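Local atomic coordinates of fucolectin-related protein (Streptococcus pneumoniae, PDB entry 2WMF), a protein that probably hydrolyses host blood group carbohydrate antigens, acting as a family 98 glycoside hydrolase of the pneumococcus. Residues K212-S224 against Y353-Y366. Numbering follows the deposited sequence.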
ATOM      1  N   LYS A 212       6.969   4.560   1.881  1.00  7.13           N
ATOM      2  CA  LYS A 212       6.651   4.505   3.321  1.00  7.63           C
ATOM      3  C   LYS A 212       6.156   5.880   3.782  1.00  6.23           C
ATOM      4  O   LYS A 212       6.945   6.737   4.222  1.00  7.17           O
ATOM      5  CB  LYS A 212       7.857   4.087   4.146  1.00  8.10           C
ATOM      6  CG  LYS A 212       7.541   3.906   5.661  1.00  8.39           C
ATOM      7  CD  LYS A 212       8.709   3.389   6.502  1.00  9.64           C
ATOM      8  CE  LYS A 212       8.188   2.933   7.884  1.00  9.47           C
ATOM      9  NZ  LYS A 212       7.965   4.108   8.775  1.00  8.75           N
ATOM     10  N   ASN A 213       4.835   6.057   3.705  1.00  6.30           N
ATOM     11  CA  ASN A 213       4.220   7.396   3.783  1.00  7.32           C
ATOM     12  C   ASN A 213       3.962   7.993   5.179  1.00  7.86           C
ATOM     13  O   ASN A 213       3.231   8.985   5.325  1.00  8.58           O
ATOM     14  CB  ASN A 213       3.008   7.472   2.861  1.00  8.56           C
ATOM     15  CG  ASN A 213       1.895   6.566   3.238  1.00  6.67           C
ATOM     16  OD1 ASN A 213       1.927   5.889   4.281  1.00  7.77           O
ATOM     17  ND2 ASN A 213       0.861   6.527   2.366  1.00  7.48           N
ATOM     18  N   THR A 214       4.659   7.453   6.155  1.00  7.52           N
ATOM     19  CA  THR A 214       4.719   7.970   7.523  1.00  7.91           C
ATOM     20  C   THR A 214       4.926   9.498   7.663  1.00  8.79           C
ATOM     21  O   THR A 214       4.237  10.106   8.501  1.00  9.05           O
ATOM     22  CB  THR A 214       5.892   7.270   8.280  1.00  8.36           C
ATOM     23  OG1 THR A 214       5.922   5.860   7.965  1.00  8.06           O
ATOM     24  CG2 THR A 214       5.790   7.462   9.807  1.00  9.69           C
ATOM     25  N   PRO A 215       5.917  10.074   6.945  1.00  9.06           N
ATOM     26  CA  PRO A 215       6.267  11.472   7.231  1.00  8.25           C
ATOM     27  C   PRO A 215       5.343  12.526   6.625  1.00  8.27           C
ATOM     28  O   PRO A 215       5.660  13.726   6.671  1.00  9.00           O
ATOM     29  CB  PRO A 215       7.683  11.607   6.666  1.00  8.97           C
ATOM     30  CG  PRO A 215       7.645  10.696   5.438  1.00  8.57           C
ATOM     31  CD  PRO A 215       6.823   9.521   5.901  1.00  8.63           C
ATOM     32  N   ILE A 216       4.197  12.089   6.078  1.00  7.80           N
ATOM     33  CA  ILE A 216       3.128  12.997   5.668  1.00  8.82           C
ATOM     34  C   ILE A 216       3.617  14.129   4.794  1.00  8.58           C
ATOM     35  O   ILE A 216       3.317  15.322   5.016  1.00  9.16           O
ATOM     36  CB  ILE A 216       2.220  13.470   6.860  1.00  8.77           C
ATOM     37  CG1 ILE A 216       2.982  14.187   7.964  1.00 10.37           C
ATOM     38  CG2 ILE A 216       1.448  12.303   7.434  1.00  8.62           C
ATOM     39  CD1 ILE A 216       2.042  14.931   8.910  1.00 10.77           C
ATOM     40  N   ARG A 217       4.364  13.735   3.772  1.00  8.94           N
ATOM     41  CA  ARG A 217       4.897  14.660   2.743  1.00 10.06           C
ATOM     42  C   ARG A 217       5.161  13.832   1.486  1.00  7.77           C
ATOM     43  O   ARG A 217       5.436  12.613   1.564  1.00  7.81           O
ATOM     44  CB  ARG A 217       6.248  15.254   3.139  1.00 11.41           C
ATOM     45  CG  ARG A 217       6.366  15.972   4.412  1.00 17.59           C
ATOM     46  CD  ARG A 217       7.849  16.393   4.536  1.00 19.19           C
ATOM     47  NE  ARG A 217       8.220  17.258   3.417  1.00 23.89           N
ATOM     48  CZ  ARG A 217       7.893  18.544   3.305  1.00 27.07           C
ATOM     49  NH1 ARG A 217       7.207  19.169   4.278  1.00 27.67           N
ATOM     50  NH2 ARG A 217       8.253  19.207   2.214  1.00 26.87           N
ATOM     51  N   ASP A 218       5.056  14.482   0.347  1.00  7.30           N
ATOM     52  CA  ASP A 218       5.516  13.922  -0.903  1.00  7.32           C
ATOM     53  C   ASP A 218       4.842  12.629  -1.292  1.00  7.24           C
ATOM     54  O   ASP A 218       5.454  11.813  -1.993  1.00  7.09           O
ATOM     55  CB  ASP A 218       7.044  13.689  -0.880  1.00  8.41           C
ATOM     56  CG  ASP A 218       7.842  14.968  -0.927  1.00  7.11           C
ATOM     57  OD1 ASP A 218       7.254  16.075  -1.041  1.00  8.69           O
ATOM     58  OD2 ASP A 218       9.094  14.887  -0.862  1.00  7.92           O
ATOM     59  N   ASP A 219       3.574  12.411  -0.916  1.00  7.16           N
ATOM     60  CA  ASP A 219       2.937  11.115  -1.238  1.00  7.97           C
ATOM     61  C   ASP A 219       2.807  10.855  -2.758  1.00  8.01           C
ATOM     62  O   ASP A 219       3.046   9.728  -3.229  1.00  8.33           O
ATOM     63  CB  ASP A 219       1.579  10.949  -0.544  1.00  7.75           C
ATOM     64  CG  ASP A 219       1.710  10.677   0.959  1.00  7.15           C
ATOM     65  OD1 ASP A 219       2.847  10.589   1.475  1.00  7.07           O
ATOM     66  OD2 ASP A 219       0.655  10.490   1.614  1.00  8.60           O
ATOM     67  N   ALA A 220       2.407  11.886  -3.513  1.00  7.34           N
ATOM     68  CA  ALA A 220       2.188  11.743  -4.972  1.00  7.52           C
ATOM     69  C   ALA A 220       3.573  11.631  -5.669  1.00  7.81           C
ATOM     70  O   ALA A 220       3.822  10.708  -6.510  1.00  7.80           O
ATOM     71  CB  ALA A 220       1.359  12.922  -5.525  1.00  7.77           C
ATOM     72  N   GLY A 221       4.500  12.509  -5.303  1.00  7.96           N
ATOM     73  CA  GLY A 221       5.821  12.465  -5.890  1.00  8.16           C
ATOM     74  C   GLY A 221       6.535  11.139  -5.640  1.00  7.99           C
ATOM     75  O   GLY A 221       7.276  10.641  -6.501  1.00  9.08           O
ATOM     76  N   THR A 222       6.332  10.570  -4.452  1.00  6.58           N
ATOM     77  CA  THR A 222       7.030   9.358  -4.089  1.00  6.78           C
ATOM     78  C   THR A 222       6.486   8.202  -4.937  1.00  6.07           C
ATOM     79  O   THR A 222       7.257   7.380  -5.443  1.00  7.39           O
ATOM     80  CB  THR A 222       6.977   9.040  -2.568  1.00  7.14           C
ATOM     81  OG1 THR A 222       7.635  10.089  -1.823  1.00  7.54           O
ATOM     82  CG2 THR A 222       7.659   7.670  -2.217  1.00  8.36           C
ATOM     83  N   ASP A 223       5.172   8.111  -5.049  1.00  6.69           N
ATOM     84  CA  ASP A 223       4.551   7.114  -5.934  1.00  5.93           C
ATOM     85  C   ASP A 223       5.094   7.239  -7.361  1.00  6.36           C
ATOM     86  O   ASP A 223       5.328   6.216  -8.038  1.00  7.14           O
ATOM     87  CB  ASP A 223       3.054   7.242  -5.956  1.00  6.07           C
ATOM     88  CG  ASP A 223       2.354   6.608  -4.745  1.00  7.61           C
ATOM     89  OD1 ASP A 223       2.995   5.912  -3.958  1.00  8.03           O
ATOM     90  OD2 ASP A 223       1.106   6.778  -4.630  1.00  9.10           O
ATOM     91  N   SER A 224       5.234   8.464  -7.855  1.00  6.43           N
ATOM     92  CA  SER A 224       5.680   8.710  -9.238  1.00  6.94           C
ATOM     93  C   SER A 224       7.120   8.229  -9.442  1.00  6.64           C
ATOM     94  O   SER A 224       7.481   7.619 -10.488  1.00  7.23           O
ATOM     95  CB  SER A 224       5.562  10.191  -9.616  1.00  6.90           C
ATOM     96  OG  SER A 224       4.204  10.573  -9.759  1.00  8.16           O
ATOM     97  N   TYR A 353       1.349  18.468  -8.451  1.00 11.34           N
ATOM     98  CA  TYR A 353       0.173  17.615  -8.535  1.00 11.71           C
ATOM     99  C   TYR A 353      -1.150  18.372  -8.300  1.00 11.44           C
ATOM    100  O   TYR A 353      -2.250  17.843  -8.560  1.00 10.40           O
ATOM    101  CB  TYR A 353       0.316  16.439  -7.566  1.00 10.42           C
ATOM    102  CG  TYR A 353       1.508  15.570  -7.935  1.00  8.34           C
ATOM    103  CD1 TYR A 353       1.387  14.579  -8.903  1.00  7.47           C
ATOM    104  CD2 TYR A 353       2.756  15.762  -7.361  1.00  8.89           C
ATOM    105  CE1 TYR A 353       2.466  13.787  -9.262  1.00  8.27           C
ATOM    106  CE2 TYR A 353       3.855  14.985  -7.735  1.00  8.99           C
ATOM    107  CZ  TYR A 353       3.707  14.020  -8.696  1.00  7.96           C
ATOM    108  OH  TYR A 353       4.785  13.240  -9.024  1.00  9.64           O
ATOM    109  N   GLN A 354      -1.043  19.623  -7.875  1.00 13.44           N
ATOM    110  CA  GLN A 354      -2.243  20.495  -7.718  1.00 15.57           C
ATOM    111  C   GLN A 354      -2.922  20.700  -9.069  1.00 16.06           C
ATOM    112  O   GLN A 354      -2.263  20.842 -10.120  1.00 18.14           O
ATOM    113  CB  GLN A 354      -1.814  21.832  -7.167  1.00 17.89           C
ATOM    114  CG  GLN A 354      -1.195  21.758  -5.815  1.00 20.94           C
ATOM    115  CD  GLN A 354      -2.205  21.725  -4.707  1.00 26.48           C
ATOM    116  OE1 GLN A 354      -3.407  21.935  -4.923  1.00 31.40           O
ATOM    117  NE2 GLN A 354      -1.725  21.485  -3.492  1.00 29.71           N
ATOM    118  N   GLY A 355      -4.243  20.679  -9.083  1.00 15.68           N
ATOM    119  CA  GLY A 355      -4.962  20.744 -10.346  1.00 14.85           C
ATOM    120  C   GLY A 355      -4.997  19.530 -11.211  1.00 14.94           C
ATOM    121  O   GLY A 355      -5.774  19.471 -12.157  1.00 15.70           O
ATOM    122  N   LEU A 356      -4.154  18.546 -10.892  1.00 12.75           N
ATOM    123  CA  LEU A 356      -4.109  17.297 -11.633  1.00 13.57           C
ATOM    124  C   LEU A 356      -4.772  16.224 -10.842  1.00 12.33           C
ATOM    125  O   LEU A 356      -5.904  15.819 -11.156  1.00 12.04           O
ATOM    126  CB  LEU A 356      -2.653  16.877 -12.013  1.00 12.87           C
ATOM    127  CG  LEU A 356      -1.986  17.729 -13.053  1.00 12.90           C
ATOM    128  CD1 LEU A 356      -0.476  17.388 -13.111  1.00 13.42           C
ATOM    129  CD2 LEU A 356      -2.746  17.581 -14.398  1.00 14.10           C
ATOM    130  N   TYR A 357      -4.124  15.770  -9.770  1.00 11.01           N
ATOM    131  CA  TYR A 357      -4.687  14.652  -9.071  1.00 10.90           C
ATOM    132  C   TYR A 357      -4.417  14.475  -7.603  1.00  9.38           C
ATOM    133  O   TYR A 357      -4.900  13.510  -7.005  1.00  9.96           O
ATOM    134  CB  TYR A 357      -4.386  13.396  -9.815  1.00 10.10           C
ATOM    135  CG  TYR A 357      -2.959  12.884  -9.887  1.00  9.98           C
ATOM    136  CD1 TYR A 357      -2.380  12.202  -8.833  1.00 10.93           C
ATOM    137  CD2 TYR A 357      -2.236  12.967 -11.068  1.00  9.59           C
ATOM    138  CE1 TYR A 357      -1.068  11.677  -8.940  1.00  9.34           C
ATOM    139  CE2 TYR A 357      -0.933  12.426 -11.179  1.00  8.05           C
ATOM    140  CZ  TYR A 357      -0.393  11.762 -10.121  1.00  8.45           C
ATOM    141  OH  TYR A 357       0.849  11.194 -10.255  1.00  8.43           O
ATOM    142  N   SER A 358      -3.676  15.400  -7.002  1.00  9.49           N
ATOM    143  CA  SER A 358      -3.575  15.432  -5.548  1.00 10.06           C
ATOM    144  C   SER A 358      -3.502  16.883  -5.097  1.00 10.99           C
ATOM    145  O   SER A 358      -2.549  17.617  -5.441  1.00 12.20           O
ATOM    146  CB  SER A 358      -2.335  14.688  -5.007  1.00  9.90           C
ATOM    147  OG  SER A 358      -2.303  14.788  -3.577  1.00 11.30           O
ATOM    148  N   ASN A 359      -4.489  17.266  -4.282  1.00 11.34           N
ATOM    149  CA  ASN A 359      -4.515  18.581  -3.642  1.00 11.35           C
ATOM    150  C   ASN A 359      -3.655  18.607  -2.374  1.00 11.32           C
ATOM    151  O   ASN A 359      -3.403  19.683  -1.802  1.00 14.20           O
ATOM    152  CB  ASN A 359      -5.961  18.981  -3.271  1.00 12.40           C
ATOM    153  CG  ASN A 359      -6.910  19.121  -4.480  1.00 13.93           C
ATOM    154  OD1 ASN A 359      -8.120  18.833  -4.364  1.00 20.44           O
ATOM    155  ND2 ASN A 359      -6.390  19.600  -5.606  1.00 14.63           N
ATOM    156  N   ASP A 360      -3.214  17.423  -1.900  1.00 10.39           N
ATOM    157  CA  ASP A 360      -2.610  17.329  -0.576  1.00 10.64           C
ATOM    158  C   ASP A 360      -1.648  16.144  -0.505  1.00  9.52           C
ATOM    159  O   ASP A 360      -2.053  15.001  -0.230  1.00 10.54           O
ATOM    160  CB  ASP A 360      -3.689  17.118   0.489  1.00 11.55           C
ATOM    161  CG  ASP A 360      -3.134  17.109   1.915  1.00 12.04           C
ATOM    162  OD1 ASP A 360      -1.912  17.261   2.130  1.00 10.74           O
ATOM    163  OD2 ASP A 360      -3.955  16.896   2.838  1.00 18.07           O
ATOM    164  N   GLU A 361      -0.380  16.427  -0.759  1.00  9.21           N
ATOM    165  CA  GLU A 361       0.662  15.384  -0.757  1.00  9.05           C
ATOM    166  C   GLU A 361       1.026  14.892   0.645  1.00  8.78           C
ATOM    167  O   GLU A 361       1.825  13.962   0.779  1.00  8.82           O
ATOM    168  CB  GLU A 361       1.888  15.803  -1.521  1.00  9.79           C
ATOM    169  CG  GLU A 361       1.762  15.871  -3.030  1.00 10.39           C
ATOM    170  CD  GLU A 361       3.126  15.791  -3.661  1.00  8.79           C
ATOM    171  OE1 GLU A 361       3.696  14.668  -3.639  1.00  8.50           O
ATOM    172  OE2 GLU A 361       3.597  16.846  -4.137  1.00 10.99           O
ATOM    173  N   THR A 362       0.427  15.477   1.694  1.00  8.20           N
ATOM    174  CA  THR A 362       0.642  14.995   3.048  1.00  8.18           C
ATOM    175  C   THR A 362      -0.122  13.695   3.306  1.00  8.02           C
ATOM    176  O   THR A 362       0.188  12.985   4.253  1.00  8.50           O
ATOM    177  CB  THR A 362       0.317  16.017   4.176  1.00  7.77           C
ATOM    178  OG1 THR A 362      -1.092  16.108   4.362  1.00  8.22           O
ATOM    179  CG2 THR A 362       0.964  17.366   3.893  1.00  9.67           C
ATOM    180  N   MET A 363      -1.107  13.408   2.449  1.00  8.14           N
ATOM    181  CA  MET A 363      -1.956  12.242   2.601  1.00  7.84           C
ATOM    182  C   MET A 363      -2.077  11.474   1.277  1.00  7.61           C
ATOM    183  O   MET A 363      -1.785  11.999   0.214  1.00  7.67           O
ATOM    184  CB  MET A 363      -3.345  12.692   3.069  1.00  8.79           C
ATOM    185  CG  MET A 363      -3.288  13.278   4.488  1.00  9.51           C
ATOM    186  SD  MET A 363      -3.045  11.986   5.713  1.00 10.49           S
ATOM    187  CE  MET A 363      -4.740  11.297   5.799  1.00  9.94           C
ATOM    188  N   PRO A 364      -2.417  10.196   1.385  1.00  8.28           N
ATOM    189  CA  PRO A 364      -2.209   9.319   0.227  1.00  7.44           C
ATOM    190  C   PRO A 364      -3.306   9.313  -0.813  1.00  8.19           C
ATOM    191  O   PRO A 364      -3.059   8.860  -1.950  1.00  7.48           O
ATOM    192  CB  PRO A 364      -2.114   7.920   0.888  1.00  7.85           C
ATOM    193  CG  PRO A 364      -2.947   8.041   2.121  1.00  7.40           C
ATOM    194  CD  PRO A 364      -2.711   9.426   2.602  1.00  9.50           C
ATOM    195  N   LEU A 365      -4.529   9.738  -0.471  1.00  7.18           N
ATOM    196  CA  LEU A 365      -5.633   9.520  -1.411  1.00  8.28           C
ATOM    197  C   LEU A 365      -5.512  10.474  -2.606  1.00  8.14           C
ATOM    198  O   LEU A 365      -5.144  11.623  -2.457  1.00 10.32           O
ATOM    199  CB  LEU A 365      -7.010   9.642  -0.740  1.00  7.12           C
ATOM    200  CG  LEU A 365      -7.245   8.797   0.511  1.00  7.12           C
ATOM    201  CD1 LEU A 365      -8.663   9.045   1.116  1.00  8.46           C
ATOM    202  CD2 LEU A 365      -6.979   7.297   0.206  1.00  8.25           C
ATOM    203  N   TYR A 366      -5.815   9.943  -3.796  1.00  7.84           N
ATOM    204  CA  TYR A 366      -5.830  10.769  -5.010  1.00  7.81           C
ATOM    205  C   TYR A 366      -7.256  11.309  -5.278  1.00  8.06           C
ATOM    206  O   TYR A 366      -8.232  10.616  -5.048  1.00  8.10           O
ATOM    207  CB  TYR A 366      -5.378   9.949  -6.211  1.00  7.89           C
ATOM    208  CG  TYR A 366      -3.903   9.616  -6.130  1.00  7.33           C
ATOM    209  CD1 TYR A 366      -2.968  10.626  -5.875  1.00  8.59           C
ATOM    210  CD2 TYR A 366      -3.436   8.294  -6.234  1.00  9.62           C
ATOM    211  CE1 TYR A 366      -1.607  10.340  -5.804  1.00  7.84           C
ATOM    212  CE2 TYR A 366      -2.065   8.008  -6.168  1.00 10.98           C
ATOM    213  CZ  TYR A 366      -1.148   9.029  -5.957  1.00  8.54           C
ATOM    214  OH  TYR A 366       0.216   8.766  -5.903  1.00  9.47           O
TER
HETATM  215  O   HOH W   1       1.593   9.923  -8.047  1.00  8.54           O
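With CG anti to its own carbonyl carbon (chi1 -71°) and the chain extended beyond it, Glu361 carries its carboxylate to the first turn of helix 219-231, while a similar chi1 of -62° lays the Tyr353 ring against Ala220. The helix follows strand 207-212 of the closed eight-stranded parallel barrel, a (beta/alpha)8 fold, and the irregular loop 353-366 packs on its N-terminal end. Two acceptors of Glu361 meet amide hydrogens there. Its carbonyl O takes Asp219 N at 2.9 Å; its OE1 takes Gly221 N at 2.8 Å, nearly straight but from above the carboxylate plane. The helix end would be expected to stabilise this negative charge, and OE2 forms a salt bridge with Lys184, which also pairs with Asp218. Ala220 CB sits over the centre of the Tyr353 ring, a CH-pi contact 3.6 Å from the centroid, and lies at the edge of the Tyr366 ring, near its plane. One helical turn on, Tyr353 OH donates to Ser224 OG (2.8 Å), which is also hydrogen-bonded to the carbonyl O of Leu374. Farther along the loop, Pro364 CB rests on Asn213 ND2, an amide nitrogen hydrogen-bonded to Glu278 OE1. Water 1 links the hydroxyls of Tyr357 and Tyr366 to the helix: it donates to Ala220 O and to Tyr366 OH, and is hydrogen-bonded to Tyr357 OH, whose strongest polar partner is Leu374. Tyr366 OH in turn donates to Asp223 OD2 at a short 2.5 Å, arriving on the anti side of a carboxylate turned 65° from the phenol ring.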